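Putative transcriptional regulator (Clostridium difficile, PDB 3QI7) is of unknown function but has a periplasmic-binding-protein-like fold and may bind a sugar or act in transcriptional regulation. Local coordinates at residues N233-M236 with D237-L241; Q261-P264 with S265-L269; L317-E320 with M321-D325; P334-L337 with E338-E342. One frame throughout, in Å; residues are numbered along the deposited sequence.

Overall arrangement
Following the chain from its N-terminal end, the four contacts come strictly in series; each lies within a single helix, one turn meeting the next, so none crosses or encloses another and none closes a long loop. Interaction 1 opens helix 234-247, just after strand 228-231 of the three-stranded parallel sheet. Interaction 2 is the short helix 263-267, which lies against interaction 1 through E234 with Q261 and L241 with Y263. On the opposite side of the chain's centre from interaction 1, about 40 Å away between centres, interaction 3 lies near the C-terminal end of helix 306-324, beside the larger mixed sheet. Interaction 4 begins helix 334-345 and packs L337 and F340 on L317 of interaction 3.

Interaction 1: N233-M236 with D237-L241; sequences NEYM and DEVIL
The ring of Y235 has V239 CG2 obliquely beside it, 4.3 Å from CE2, and a water over one face, offset toward the rim. That water donates to E238 OE1 and, weakly, to Y235 O, linking the Y235 carbonyl to the E238 carboxylate in the next turn. All this belongs to the first turns of helix 234-247, which N233 starts as N-cap. An asparagine suits that place because its short amide folds back on the chain: with chi1 at 55°, OD1 accepts from M236 N at 2.9 Å along a nearly straight bond of 167°. The backbone then takes over, D237 N donating to N233 O. D237 lies in the first turn, where a carboxylate would probably interact favourably with the helix dipole; its OD2 is held by S255 OG. The carboxylate of E234 turns instead to Q261 NE2. Beyond the polar cap the buried residues are aliphatic: V239 also meets N213 of helix 203-223, whose K205, N206 and K209 touch the Y235 side chain. I240 reaches back along the axis, its CG1 placed beside its own backbone N by chi1 of -70°, and its CD1 lies 4.2 Å from CB of selenomethionine M236 and 3.4 Å from M236 O.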
ATOM      1  N   ASN A 233     -11.020   3.645   7.572  1.00 23.19           N
ATOM      2  CA  ASN A 233      -9.834   4.346   8.086  1.00 24.55           C
ATOM      3  C   ASN A 233      -9.294   3.678   9.373  1.00 22.72           C
ATOM      4  O   ASN A 233      -9.931   2.772   9.958  1.00 21.91           O
ATOM      5  CB  ASN A 233     -10.124   5.849   8.316  1.00 24.29           C
ATOM      6  CG  ASN A 233     -11.330   6.080   9.220  1.00 27.32           C
ATOM      7  OD1 ASN A 233     -11.377   5.576  10.352  1.00 26.69           O
ATOM      8  ND2 ASN A 233     -12.333   6.819   8.716  1.00 27.60           N
ATOM      9  N   GLU A 234      -8.123   4.132   9.797  1.00 22.99           N
ATOM     10  CA  GLU A 234      -7.402   3.470  10.862  1.00 25.30           C
ATOM     11  C   GLU A 234      -8.156   3.617  12.175  1.00 24.99           C
ATOM     12  O   GLU A 234      -8.068   2.746  13.043  1.00 23.53           O
ATOM     13  CB  GLU A 234      -6.006   4.069  11.013  1.00 26.24           C
ATOM     14  CG  GLU A 234      -5.082   3.818   9.846  1.00 32.95           C
ATOM     15  CD  GLU A 234      -3.724   4.507  10.013  1.00 41.43           C
ATOM     16  OE1 GLU A 234      -3.572   5.342  10.942  1.00 44.93           O
ATOM     17  OE2 GLU A 234      -2.808   4.188   9.228  1.00 42.93           O
ATOM     18  N   TYR A 235      -8.868   4.727  12.334  1.00 24.27           N
ATOM     19  CA  TYR A 235      -9.627   4.963  13.573  1.00 26.06           C
ATOM     20  C   TYR A 235     -10.752   3.910  13.676  1.00 24.35           C
ATOM     21  O   TYR A 235     -10.930   3.283  14.722  1.00 22.66           O
ATOM     22  CB  TYR A 235     -10.187   6.392  13.638  1.00 26.94           C
ATOM     23  CG  TYR A 235     -10.849   6.696  14.971  1.00 29.53           C
ATOM     24  CD1 TYR A 235     -10.094   7.104  16.068  1.00 34.78           C
ATOM     25  CD2 TYR A 235     -12.207   6.517  15.148  1.00 34.63           C
ATOM     26  CE1 TYR A 235     -10.690   7.347  17.313  1.00 39.61           C
ATOM     27  CE2 TYR A 235     -12.807   6.755  16.387  1.00 37.37           C
ATOM     28  CZ  TYR A 235     -12.040   7.168  17.462  1.00 37.94           C
ATOM     29  OH  TYR A 235     -12.646   7.404  18.677  1.00 36.66           O
HETATM   30  N   MSE A 236     -11.463   3.682  12.572  1.00 22.66           N
HETATM   31  CA  MSE A 236     -12.468   2.609  12.509  1.00 21.66           C
HETATM   32  C   MSE A 236     -11.835   1.247  12.717  1.00 23.18           C
HETATM   33  O   MSE A 236     -12.428   0.409  13.431  1.00 23.73           O
HETATM   34  CB  MSE A 236     -13.237   2.604  11.164  1.00 22.84           C
HETATM   35  CG  MSE A 236     -14.059   3.815  10.956  1.00 25.15           C
HETATM   36 SE   MSE A 236     -15.355   3.489   9.594  0.75 20.58          SE
HETATM   37  CE  MSE A 236     -15.877   5.320   9.250  1.00 21.04           C
ATOM     38  N   ASP A 237     -10.650   1.021  12.111  1.00 21.62           N
ATOM     39  CA  ASP A 237      -9.965  -0.262  12.217  1.00 21.36           C
ATOM     40  C   ASP A 237      -9.704  -0.586  13.693  1.00 21.90           C
ATOM     41  O   ASP A 237      -9.875  -1.727  14.139  1.00 21.58           O
ATOM     42  CB  ASP A 237      -8.606  -0.271  11.508  1.00 19.61           C
ATOM     43  CG  ASP A 237      -8.723  -0.262   9.988  1.00 22.16           C
ATOM     44  OD1 ASP A 237      -9.737  -0.779   9.450  1.00 22.83           O
ATOM     45  OD2 ASP A 237      -7.780   0.273   9.374  1.00 21.43           O
ATOM     46  N   GLU A 238      -9.285   0.420  14.429  1.00 21.92           N
ATOM     47  CA  GLU A 238      -8.992   0.245  15.850  1.00 23.20           C
ATOM     48  C   GLU A 238     -10.218  -0.210  16.667  1.00 25.02           C
ATOM     49  O   GLU A 238     -10.149  -1.180  17.456  1.00 24.64           O
ATOM     50  CB  GLU A 238      -8.410   1.552  16.431  1.00 25.84           C
ATOM     51  CG  GLU A 238      -7.762   1.327  17.837  1.00 25.28           C
ATOM     52  CD  GLU A 238      -7.125   2.589  18.460  1.00 42.93           C
ATOM     53  OE1 GLU A 238      -7.753   3.683  18.431  1.00 46.73           O
ATOM     54  OE2 GLU A 238      -5.988   2.484  18.993  1.00 51.66           O
ATOM     55  N   VAL A 239     -11.326   0.505  16.485  1.00 24.02           N
ATOM     56  CA  VAL A 239     -12.604   0.185  17.150  1.00 23.73           C
ATOM     57  C   VAL A 239     -13.063  -1.221  16.736  1.00 24.22           C
ATOM     58  O   VAL A 239     -13.443  -2.031  17.591  1.00 21.39           O
ATOM     59  CB  VAL A 239     -13.712   1.210  16.791  1.00 24.39           C
ATOM     60  CG1 VAL A 239     -15.079   0.723  17.273  1.00 22.52           C
ATOM     61  CG2 VAL A 239     -13.350   2.623  17.322  1.00 25.09           C
ATOM     62  N   ILE A 240     -12.975  -1.524  15.433  1.00 20.09           N
ATOM     63  CA  ILE A 240     -13.425  -2.818  14.881  1.00 21.66           C
ATOM     64  C   ILE A 240     -12.608  -4.032  15.351  1.00 21.41           C
ATOM     65  O   ILE A 240     -13.179  -5.080  15.666  1.00 20.18           O
ATOM     66  CB  ILE A 240     -13.451  -2.775  13.327  1.00 19.82           C
ATOM     67  CG1 ILE A 240     -14.579  -1.864  12.876  1.00 23.33           C
ATOM     68  CG2 ILE A 240     -13.639  -4.177  12.690  1.00 20.31           C
ATOM     69  CD1 ILE A 240     -14.462  -1.381  11.453  1.00 24.69           C
ATOM     70  N   LEU A 241     -11.290  -3.898  15.327  1.00 22.97           N
ATOM     71  CA  LEU A 241     -10.395  -4.961  15.786  1.00 21.71           C
ATOM     72  C   LEU A 241     -10.528  -5.181  17.303  1.00 23.62           C
ATOM     73  O   LEU A 241     -10.565  -6.312  17.768  1.00 23.79           O
ATOM     74  CB  LEU A 241      -8.967  -4.624  15.405  1.00 19.09           C
ATOM     75  CG  LEU A 241      -8.600  -4.866  13.933  1.00 20.50           C
ATOM     76  CD1 LEU A 241      -7.219  -4.296  13.620  1.00 18.06           C
ATOM     77  CD2 LEU A 241      -8.695  -6.361  13.552  1.00 23.15           C
TER
HETATM   78  O   HOH W   1     -10.054   4.365  17.785  1.00 40.39           O

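Interaction 2: Q261-P264 with S265-L269; sequences QTYP and SVMGL
T262, just before the helix, lays its methyl CG2 alongside V266 CG2 at 3.9 Å, the two side chains pointing the same way. Chi1 of -49° sets OG1 beside the backbone N and leaves the methyl anti to it, and the beta-branched pair offers hydrocarbon to helix 234-247, where T262 meets E238 and V266 meets L241 and T242. The same two residues are joined by a backbone bond, V266 N donating to T262 O at 3.1 Å. Y263 comes next, its buried ring approached in plane at the edge by CG of selenomethionine M267, 3.9 Å from CD1. Bends at chi2 and chi3 take the rest of M267 onward, and it also touches K289 and F293; elsewhere the Y263 ring meets that of Y371, the planes about 55° apart. M267 N donates to Y263 O at 2.8 Å. P264 suits a first turn because its nitrogen has no hydrogen to give and its ring fixes phi. Its CB lies 4.2 Å from CB of L269, whose side chain packs on M285 and I286. P264 O accepts from L269 N at 2.7 Å. The result is a short helix, packed on helices 234-247 and 279-292, which the chain leaves through a positive-phi glycine, G268.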
ATOM      1  N   GLN A 261       0.425  -0.605  11.602  1.00 24.96           N
ATOM      2  CA  GLN A 261      -0.630   0.351  11.992  1.00 24.12           C
ATOM      3  C   GLN A 261      -1.744  -0.351  12.725  1.00 23.74           C
ATOM      4  O   GLN A 261      -2.278  -1.364  12.241  1.00 22.90           O
ATOM      5  CB  GLN A 261      -1.234   1.039  10.756  1.00 22.80           C
ATOM      6  CG  GLN A 261      -0.283   1.876   9.993  1.00 36.53           C
ATOM      7  CD  GLN A 261       0.320   2.974  10.853  1.00 45.34           C
ATOM      8  OE1 GLN A 261       1.513   2.943  11.159  1.00 46.10           O
ATOM      9  NE2 GLN A 261      -0.516   3.927  11.281  1.00 36.78           N
ATOM     10  N   THR A 262      -2.093   0.173  13.897  1.00 24.68           N
ATOM     11  CA  THR A 262      -3.275  -0.280  14.643  1.00 25.59           C
ATOM     12  C   THR A 262      -3.119  -1.654  15.320  1.00 22.37           C
ATOM     13  O   THR A 262      -3.443  -1.799  16.495  1.00 21.08           O
ATOM     14  CB  THR A 262      -4.581  -0.310  13.763  1.00 27.29           C
ATOM     15  OG1 THR A 262      -4.744   0.940  13.049  1.00 24.20           O
ATOM     16  CG2 THR A 262      -5.791  -0.582  14.666  1.00 25.33           C
ATOM     17  N   TYR A 263      -2.662  -2.661  14.594  1.00 21.13           N
ATOM     18  CA  TYR A 263      -2.520  -4.022  15.182  1.00 23.65           C
ATOM     19  C   TYR A 263      -1.744  -4.057  16.496  1.00 22.74           C
ATOM     20  O   TYR A 263      -2.220  -4.635  17.496  1.00 25.22           O
ATOM     21  CB  TYR A 263      -1.963  -5.045  14.168  1.00 21.97           C
ATOM     22  CG  TYR A 263      -3.087  -5.887  13.547  1.00 23.13           C
ATOM     23  CD1 TYR A 263      -3.776  -6.821  14.321  1.00 22.56           C
ATOM     24  CD2 TYR A 263      -3.484  -5.720  12.216  1.00 22.64           C
ATOM     25  CE1 TYR A 263      -4.821  -7.578  13.797  1.00 21.46           C
ATOM     26  CE2 TYR A 263      -4.527  -6.493  11.672  1.00 22.29           C
ATOM     27  CZ  TYR A 263      -5.199  -7.420  12.466  1.00 20.55           C
ATOM     28  OH  TYR A 263      -6.241  -8.226  12.009  1.00 21.77           O
ATOM     29  N   PRO A 264      -0.579  -3.399  16.536  1.00 23.12           N
ATOM     30  CA  PRO A 264       0.225  -3.503  17.753  1.00 25.53           C
ATOM     31  C   PRO A 264      -0.448  -2.955  19.009  1.00 25.64           C
ATOM     32  O   PRO A 264      -0.372  -3.580  20.068  1.00 29.35           O
ATOM     33  CB  PRO A 264       1.483  -2.712  17.402  1.00 26.60           C
ATOM     34  CG  PRO A 264       1.577  -2.850  15.921  1.00 25.22           C
ATOM     35  CD  PRO A 264       0.166  -2.720  15.457  1.00 24.27           C
ATOM     36  N   SER A 265      -1.120  -1.825  18.900  1.00 25.54           N
ATOM     37  CA  SER A 265      -1.882  -1.309  20.040  1.00 28.86           C
ATOM     38  C   SER A 265      -3.066  -2.234  20.400  1.00 25.79           C
ATOM     39  O   SER A 265      -3.357  -2.465  21.567  1.00 27.52           O
ATOM     40  CB  SER A 265      -2.370   0.108  19.725  1.00 30.20           C
ATOM     41  OG  SER A 265      -3.650   0.323  20.262  1.00 43.44           O
ATOM     42  N   VAL A 266      -3.750  -2.776  19.396  1.00 23.78           N
ATOM     43  CA  VAL A 266      -4.942  -3.615  19.661  1.00 25.29           C
ATOM     44  C   VAL A 266      -4.556  -4.934  20.345  1.00 24.71           C
ATOM     45  O   VAL A 266      -5.198  -5.342  21.321  1.00 25.31           O
ATOM     46  CB  VAL A 266      -5.746  -3.835  18.354  1.00 23.20           C
ATOM     47  CG1 VAL A 266      -6.807  -4.948  18.500  1.00 26.36           C
ATOM     48  CG2 VAL A 266      -6.402  -2.502  17.969  1.00 23.95           C
HETATM   49  N   MSE A 267      -3.473  -5.539  19.884  1.00 23.62           N
HETATM   50  CA  MSE A 267      -3.030  -6.837  20.404  1.00 25.35           C
HETATM   51  C   MSE A 267      -2.150  -6.724  21.646  1.00 26.08           C
HETATM   52  O   MSE A 267      -1.820  -7.734  22.248  1.00 23.65           O
HETATM   53  CB  MSE A 267      -2.297  -7.636  19.343  1.00 22.98           C
HETATM   54  CG  MSE A 267      -3.054  -7.798  18.037  1.00 26.65           C
HETATM   55 SE   MSE A 267      -4.834  -8.604  18.159  0.75 23.14          SE
HETATM   56  CE  MSE A 267      -4.266 -10.475  17.958  1.00 33.57           C
ATOM     57  N   GLY A 268      -1.768  -5.507  22.022  1.00 26.66           N
ATOM     58  CA  GLY A 268      -0.897  -5.295  23.184  1.00 26.25           C
ATOM     59  C   GLY A 268       0.559  -5.615  22.883  1.00 27.10           C
ATOM     60  O   GLY A 268       1.233  -6.226  23.686  1.00 27.44           O
ATOM     61  N   LEU A 269       1.036  -5.235  21.709  1.00 25.49           N
ATOM     62  CA  LEU A 269       2.422  -5.464  21.300  1.00 28.12           C
ATOM     63  C   LEU A 269       3.173  -4.144  21.385  1.00 33.81           C
ATOM     64  O   LEU A 269       2.576  -3.076  21.171  1.00 34.61           O
ATOM     65  CB  LEU A 269       2.488  -5.941  19.839  1.00 27.12           C
ATOM     66  CG  LEU A 269       1.861  -7.298  19.540  1.00 28.70           C
ATOM     67  CD1 LEU A 269       1.860  -7.539  18.053  1.00 30.66           C
ATOM     68  CD2 LEU A 269       2.639  -8.381  20.300  1.00 34.05           C
TER

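Interaction 3: L317-E320 with M321-D325; sequences LATE and MVKQD
E320 and Q324 meet one turn apart on helix 306-324, and the glutamate is the chain to follow. Its CB meets the ring of F340 in helix 334-345. CG is thrown opposite the residue's own N by chi1 of 176°, and the bend at chi2, 78°, turns the chain along the helix toward its C-terminal end. CD thereby comes 3.9 Å from Q324 CG, and OE2 reaches that same methylene carbon at 3.4 Å. Carboxylate and amide cross at a shallow 27° between planes, OE2 staying 4.0 Å from Q324 NE2; the other oxygen, OE1, has a long, weak ion pair with R344. Next to this pair T319 and K323 run side by side, CG2 4.2 Å from CD, while their polar ends go elsewhere: T319 OG1 bonds Y39 and I315, and K323 NZ bonds Q57. A third pair faces inward, where L317 CG lies 4.3 Å from SE of selenomethionine M321. A318 is small enough to let the helix approach V15, A90 and I117 of the mixed sheet. At D325 a positive phi, together with two bonds back into the last turn, makes a Schellman motif. The contact thus divides by chemistry: aliphatic side chains and the selenomethionine bury themselves against the sheet and helix 334-345, whereas the E320 carboxylate meets Q324 chiefly at the glutamine's CG methylene, and its polar attraction to the amide is probably slight.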
ATOM      1  N   LEU A 317      13.222  -3.069  -8.882  1.00 21.92           N
ATOM      2  CA  LEU A 317      12.995  -3.100 -10.324  1.00 24.93           C
ATOM      3  C   LEU A 317      13.915  -2.115 -11.027  1.00 25.62           C
ATOM      4  O   LEU A 317      14.542  -2.456 -12.046  1.00 27.94           O
ATOM      5  CB  LEU A 317      11.530  -2.737 -10.628  1.00 25.81           C
ATOM      6  CG  LEU A 317      10.795  -3.313 -11.825  1.00 33.82           C
ATOM      7  CD1 LEU A 317      11.084  -4.807 -12.070  1.00 25.88           C
ATOM      8  CD2 LEU A 317       9.291  -3.059 -11.589  1.00 31.08           C
ATOM      9  N   ALA A 318      13.959  -0.883 -10.518  1.00 25.73           N
ATOM     10  CA  ALA A 318      14.840   0.136 -11.091  1.00 24.73           C
ATOM     11  C   ALA A 318      16.283  -0.378 -11.137  1.00 25.72           C
ATOM     12  O   ALA A 318      16.945  -0.317 -12.164  1.00 25.40           O
ATOM     13  CB  ALA A 318      14.765   1.449 -10.294  1.00 27.28           C
ATOM     14  N   THR A 319      16.776  -0.889 -10.017  1.00 25.53           N
ATOM     15  CA  THR A 319      18.146  -1.449  -9.951  1.00 27.59           C
ATOM     16  C   THR A 319      18.391  -2.545 -11.006  1.00 28.14           C
ATOM     17  O   THR A 319      19.415  -2.549 -11.717  1.00 30.81           O
ATOM     18  CB  THR A 319      18.427  -1.983  -8.532  1.00 28.10           C
ATOM     19  OG1 THR A 319      18.290  -0.896  -7.611  1.00 31.45           O
ATOM     20  CG2 THR A 319      19.842  -2.595  -8.425  1.00 28.38           C
ATOM     21  N   GLU A 320      17.445  -3.468 -11.121  1.00 27.68           N
ATOM     22  CA  GLU A 320      17.562  -4.565 -12.070  1.00 28.34           C
ATOM     23  C   GLU A 320      17.562  -4.019 -13.487  1.00 28.40           C
ATOM     24  O   GLU A 320      18.310  -4.489 -14.361  1.00 25.49           O
ATOM     25  CB  GLU A 320      16.402  -5.540 -11.887  1.00 29.10           C
ATOM     26  CG  GLU A 320      16.337  -6.713 -12.875  1.00 31.46           C
ATOM     27  CD  GLU A 320      17.309  -7.835 -12.557  1.00 40.26           C
ATOM     28  OE1 GLU A 320      17.831  -7.871 -11.430  1.00 40.54           O
ATOM     29  OE2 GLU A 320      17.531  -8.694 -13.452  1.00 44.79           O
HETATM   30  N   MSE A 321      16.686  -3.041 -13.714  1.00 28.21           N
HETATM   31  CA  MSE A 321      16.543  -2.458 -15.048  1.00 29.01           C
HETATM   32  C   MSE A 321      17.826  -1.749 -15.468  1.00 31.10           C
HETATM   33  O   MSE A 321      18.239  -1.854 -16.630  1.00 31.10           O
HETATM   34  CB  MSE A 321      15.346  -1.477 -15.089  1.00 28.13           C
HETATM   35  CG  MSE A 321      13.992  -2.167 -15.093  1.00 22.36           C
HETATM   36 SE   MSE A 321      12.509  -0.872 -14.883  0.75 29.12          SE
HETATM   37  CE  MSE A 321      12.402  -0.452 -16.818  1.00 21.08           C
ATOM     38  N   VAL A 322      18.432  -1.001 -14.548  1.00 29.21           N
ATOM     39  CA  VAL A 322      19.680  -0.298 -14.850  1.00 30.36           C
ATOM     40  C   VAL A 322      20.818  -1.321 -15.046  1.00 30.79           C
ATOM     41  O   VAL A 322      21.515  -1.262 -16.037  1.00 31.97           O
ATOM     42  CB  VAL A 322      20.054   0.774 -13.783  1.00 31.70           C
ATOM     43  CG1 VAL A 322      21.400   1.412 -14.134  1.00 31.37           C
ATOM     44  CG2 VAL A 322      18.955   1.864 -13.694  1.00 27.29           C
ATOM     45  N   LYS A 323      20.951  -2.293 -14.153  1.00 30.27           N
ATOM     46  CA  LYS A 323      22.008  -3.305 -14.309  1.00 33.82           C
ATOM     47  C   LYS A 323      21.883  -4.110 -15.596  1.00 34.24           C
ATOM     48  O   LYS A 323      22.898  -4.431 -16.221  1.00 35.34           O
ATOM     49  CB  LYS A 323      22.090  -4.245 -13.096  1.00 34.51           C
ATOM     50  CG  LYS A 323      22.841  -3.643 -11.940  1.00 35.77           C
ATOM     51  CD  LYS A 323      22.744  -4.522 -10.688  1.00 40.34           C
ATOM     52  CE  LYS A 323      23.736  -4.073  -9.636  1.00 41.91           C
ATOM     53  NZ  LYS A 323      23.545  -4.827  -8.376  1.00 45.83           N
ATOM     54  N   GLN A 324      20.658  -4.411 -16.013  1.00 33.88           N
ATOM     55  CA  GLN A 324      20.434  -5.279 -17.169  1.00 34.24           C
ATOM     56  C   GLN A 324      20.058  -4.501 -18.453  1.00 35.56           C
ATOM     57  O   GLN A 324      19.790  -5.113 -19.483  1.00 35.16           O
ATOM     58  CB  GLN A 324      19.346  -6.313 -16.847  1.00 34.29           C
ATOM     59  CG  GLN A 324      19.622  -7.209 -15.639  1.00 39.71           C
ATOM     60  CD  GLN A 324      20.790  -8.158 -15.849  1.00 48.93           C
ATOM     61  OE1 GLN A 324      21.208  -8.410 -16.972  1.00 46.82           O
ATOM     62  NE2 GLN A 324      21.319  -8.693 -14.762  1.00 51.90           N
ATOM     63  N   ASP A 325      20.037  -3.168 -18.391  1.00 34.97           N
ATOM     64  CA  ASP A 325      19.627  -2.359 -19.541  1.00 38.14           C
ATOM     65  C   ASP A 325      18.231  -2.760 -20.071  1.00 36.37           C
ATOM     66  O   ASP A 325      18.061  -3.052 -21.257  1.00 34.59           O
ATOM     67  CB  ASP A 325      20.696  -2.477 -20.658  1.00 41.40           C
ATOM     68  CG  ASP A 325      20.457  -1.523 -21.815  1.00 44.52           C
ATOM     69  OD1 ASP A 325      19.841  -0.441 -21.626  1.00 47.44           O
ATOM     70  OD2 ASP A 325      20.900  -1.876 -22.915  1.00 45.23           O
TER

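Interaction 4: P334-L337 with E338-E342; sequences PDYL and EAFTE
The backbone N-H groups from E338 to E342 each donate to the carbonyl four residues earlier, as E338 N does to P334 O at 2.9 Å. P334 fits the first turn, where its nitrogen needs no donor hydrogen, and the extended side chain of E338 lies back over it: CG is 3.1 Å from P334 O and OE2 4.0 Å from P334 CB. Chi1 of -69° puts CG beside the glutamate's own N and sends the chain toward the start of the helix. There its carboxylate serves two partners. OE2 accepts from F351 N of strand 349-353, while OE1 takes a hydrogen from a water at 2.7 Å; the same water donates to D335 OD1, 4.5 Å from E338 OE1, and so bridges two like charges whose repulsion it probably softens. D335 and E338 near an N-terminal end would also be expected to gain from the helix dipole. This is the opening of helix 334-345, which touches strands 349-353 and 361-370 and helix 306-324 on the mixed-sheet side of the periplasmic-binding-protein-like fold. Much of its inward face is apolar: L337 packs on L317 and F351, and F340 on L313 and Y316. Y336 stands one turn before F340, with CE1 4.4 Å from F340 CB, which approaches the tyrosine ring obliquely. Buried T341 satisfies its hydroxyl within the helix, OG1 giving its hydrogen to L337 O at 2.8 Å. The same oxygen also accepts from T341 N, the two donors arriving from opposite faces of its carbonyl plane.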
ATOM      1  N   PRO A 334       2.464  -9.046 -16.229  1.00 23.64           N
ATOM      2  CA  PRO A 334       2.091  -9.662 -14.934  1.00 22.15           C
ATOM      3  C   PRO A 334       2.962 -10.854 -14.508  1.00 23.48           C
ATOM      4  O   PRO A 334       3.367 -10.923 -13.331  1.00 22.74           O
ATOM      5  CB  PRO A 334       0.662 -10.140 -15.190  1.00 23.77           C
ATOM      6  CG  PRO A 334       0.158  -9.240 -16.227  1.00 23.29           C
ATOM      7  CD  PRO A 334       1.301  -8.988 -17.132  1.00 23.54           C
ATOM      8  N   ASP A 335       3.275 -11.762 -15.434  1.00 24.41           N
ATOM      9  CA  ASP A 335       4.115 -12.941 -15.109  1.00 25.65           C
ATOM     10  C   ASP A 335       5.521 -12.540 -14.688  1.00 24.18           C
ATOM     11  O   ASP A 335       6.054 -13.063 -13.701  1.00 22.71           O
ATOM     12  CB  ASP A 335       4.189 -13.950 -16.269  1.00 26.55           C
ATOM     13  CG  ASP A 335       2.871 -14.725 -16.478  1.00 35.13           C
ATOM     14  OD1 ASP A 335       2.038 -14.825 -15.532  1.00 29.23           O
ATOM     15  OD2 ASP A 335       2.679 -15.224 -17.610  1.00 36.36           O
ATOM     16  N   TYR A 336       6.099 -11.577 -15.386  1.00 20.85           N
ATOM     17  CA  TYR A 336       7.410 -11.067 -15.016  1.00 23.04           C
ATOM     18  C   TYR A 336       7.418 -10.469 -13.603  1.00 19.76           C
ATOM     19  O   TYR A 336       8.276 -10.788 -12.780  1.00 20.51           O
ATOM     20  CB  TYR A 336       7.910 -10.038 -16.044  1.00 22.71           C
ATOM     21  CG  TYR A 336       9.279  -9.544 -15.694  1.00 23.12           C
ATOM     22  CD1 TYR A 336       9.446  -8.519 -14.772  1.00 22.13           C
ATOM     23  CD2 TYR A 336      10.416 -10.136 -16.242  1.00 25.19           C
ATOM     24  CE1 TYR A 336      10.701  -8.083 -14.409  1.00 28.39           C
ATOM     25  CE2 TYR A 336      11.681  -9.699 -15.891  1.00 27.45           C
ATOM     26  CZ  TYR A 336      11.811  -8.684 -14.962  1.00 29.13           C
ATOM     27  OH  TYR A 336      13.037  -8.223 -14.596  1.00 32.06           O
ATOM     28  N   LEU A 337       6.441  -9.612 -13.316  1.00 20.79           N
ATOM     29  CA  LEU A 337       6.393  -8.915 -12.027  1.00 18.90           C
ATOM     30  C   LEU A 337       6.037  -9.845 -10.848  1.00 19.39           C
ATOM     31  O   LEU A 337       6.562  -9.680  -9.725  1.00 20.90           O
ATOM     32  CB  LEU A 337       5.407  -7.745 -12.128  1.00 18.76           C
ATOM     33  CG  LEU A 337       5.836  -6.623 -13.055  1.00 20.39           C
ATOM     34  CD1 LEU A 337       4.640  -5.758 -13.461  1.00 21.33           C
ATOM     35  CD2 LEU A 337       6.956  -5.808 -12.404  1.00 18.17           C
ATOM     36  N   GLU A 338       5.189 -10.834 -11.098  1.00 17.20           N
ATOM     37  CA  GLU A 338       4.887 -11.848 -10.098  1.00 20.92           C
ATOM     38  C   GLU A 338       6.116 -12.706  -9.781  1.00 18.93           C
ATOM     39  O   GLU A 338       6.412 -12.955  -8.598  1.00 16.23           O
ATOM     40  CB  GLU A 338       3.678 -12.699 -10.534  1.00 19.64           C
ATOM     41  CG  GLU A 338       2.403 -11.874 -10.506  1.00 23.85           C
ATOM     42  CD  GLU A 338       1.205 -12.528 -11.179  1.00 24.31           C
ATOM     43  OE1 GLU A 338       1.152 -13.785 -11.284  1.00 22.16           O
ATOM     44  OE2 GLU A 338       0.319 -11.750 -11.589  1.00 21.97           O
ATOM     45  N   ALA A 339       6.832 -13.148 -10.806  1.00 17.47           N
ATOM     46  CA  ALA A 339       8.040 -13.942 -10.560  1.00 18.91           C
ATOM     47  C   ALA A 339       9.095 -13.114  -9.814  1.00 20.71           C
ATOM     48  O   ALA A 339       9.749 -13.621  -8.896  1.00 21.38           O
ATOM     49  CB  ALA A 339       8.602 -14.525 -11.893  1.00 18.88           C
ATOM     50  N   PHE A 340       9.269 -11.850 -10.224  1.00 19.47           N
ATOM     51  CA  PHE A 340      10.237 -10.934  -9.590  1.00 17.61           C
ATOM     52  C   PHE A 340       9.853 -10.696  -8.129  1.00 17.68           C
ATOM     53  O   PHE A 340      10.728 -10.689  -7.256  1.00 17.46           O
ATOM     54  CB  PHE A 340      10.302  -9.626 -10.359  1.00 17.11           C
ATOM     55  CG  PHE A 340      11.473  -8.733 -10.004  1.00 18.94           C
ATOM     56  CD1 PHE A 340      12.756  -9.065 -10.379  1.00 22.20           C
ATOM     57  CD2 PHE A 340      11.271  -7.542  -9.294  1.00 23.84           C
ATOM     58  CE1 PHE A 340      13.846  -8.230 -10.055  1.00 25.93           C
ATOM     59  CE2 PHE A 340      12.365  -6.699  -8.960  1.00 22.25           C
ATOM     60  CZ  PHE A 340      13.628  -7.034  -9.362  1.00 25.20           C
ATOM     61  N   THR A 341       8.549 -10.601  -7.843  1.00 17.54           N
ATOM     62  CA  THR A 341       8.081 -10.481  -6.461  1.00 19.00           C
ATOM     63  C   THR A 341       8.411 -11.742  -5.648  1.00 17.68           C
ATOM     64  O   THR A 341       8.834 -11.635  -4.516  1.00 20.21           O
ATOM     65  CB  THR A 341       6.581 -10.142  -6.424  1.00 17.50           C
ATOM     66  OG1 THR A 341       6.391  -8.874  -7.067  1.00 18.09           O
ATOM     67  CG2 THR A 341       6.018 -10.082  -4.988  1.00 17.08           C
ATOM     68  N   GLU A 342       8.230 -12.929  -6.214  1.00 19.31           N
ATOM     69  CA  GLU A 342       8.664 -14.156  -5.523  1.00 20.72           C
ATOM     70  C   GLU A 342      10.160 -14.132  -5.257  1.00 21.59           C
ATOM     71  O   GLU A 342      10.623 -14.393  -4.130  1.00 19.82           O
ATOM     72  CB  GLU A 342       8.320 -15.395  -6.327  1.00 20.53           C
ATOM     73  CG  GLU A 342       6.850 -15.649  -6.521  1.00 19.23           C
ATOM     74  CD  GLU A 342       6.181 -16.305  -5.350  1.00 26.96           C
ATOM     75  OE1 GLU A 342       6.867 -16.596  -4.320  1.00 24.78           O
ATOM     76  OE2 GLU A 342       4.947 -16.530  -5.494  1.00 20.46           O
TER
HETATM   77  O   HOH W   2       2.667 -15.483 -12.762  1.00 33.02           O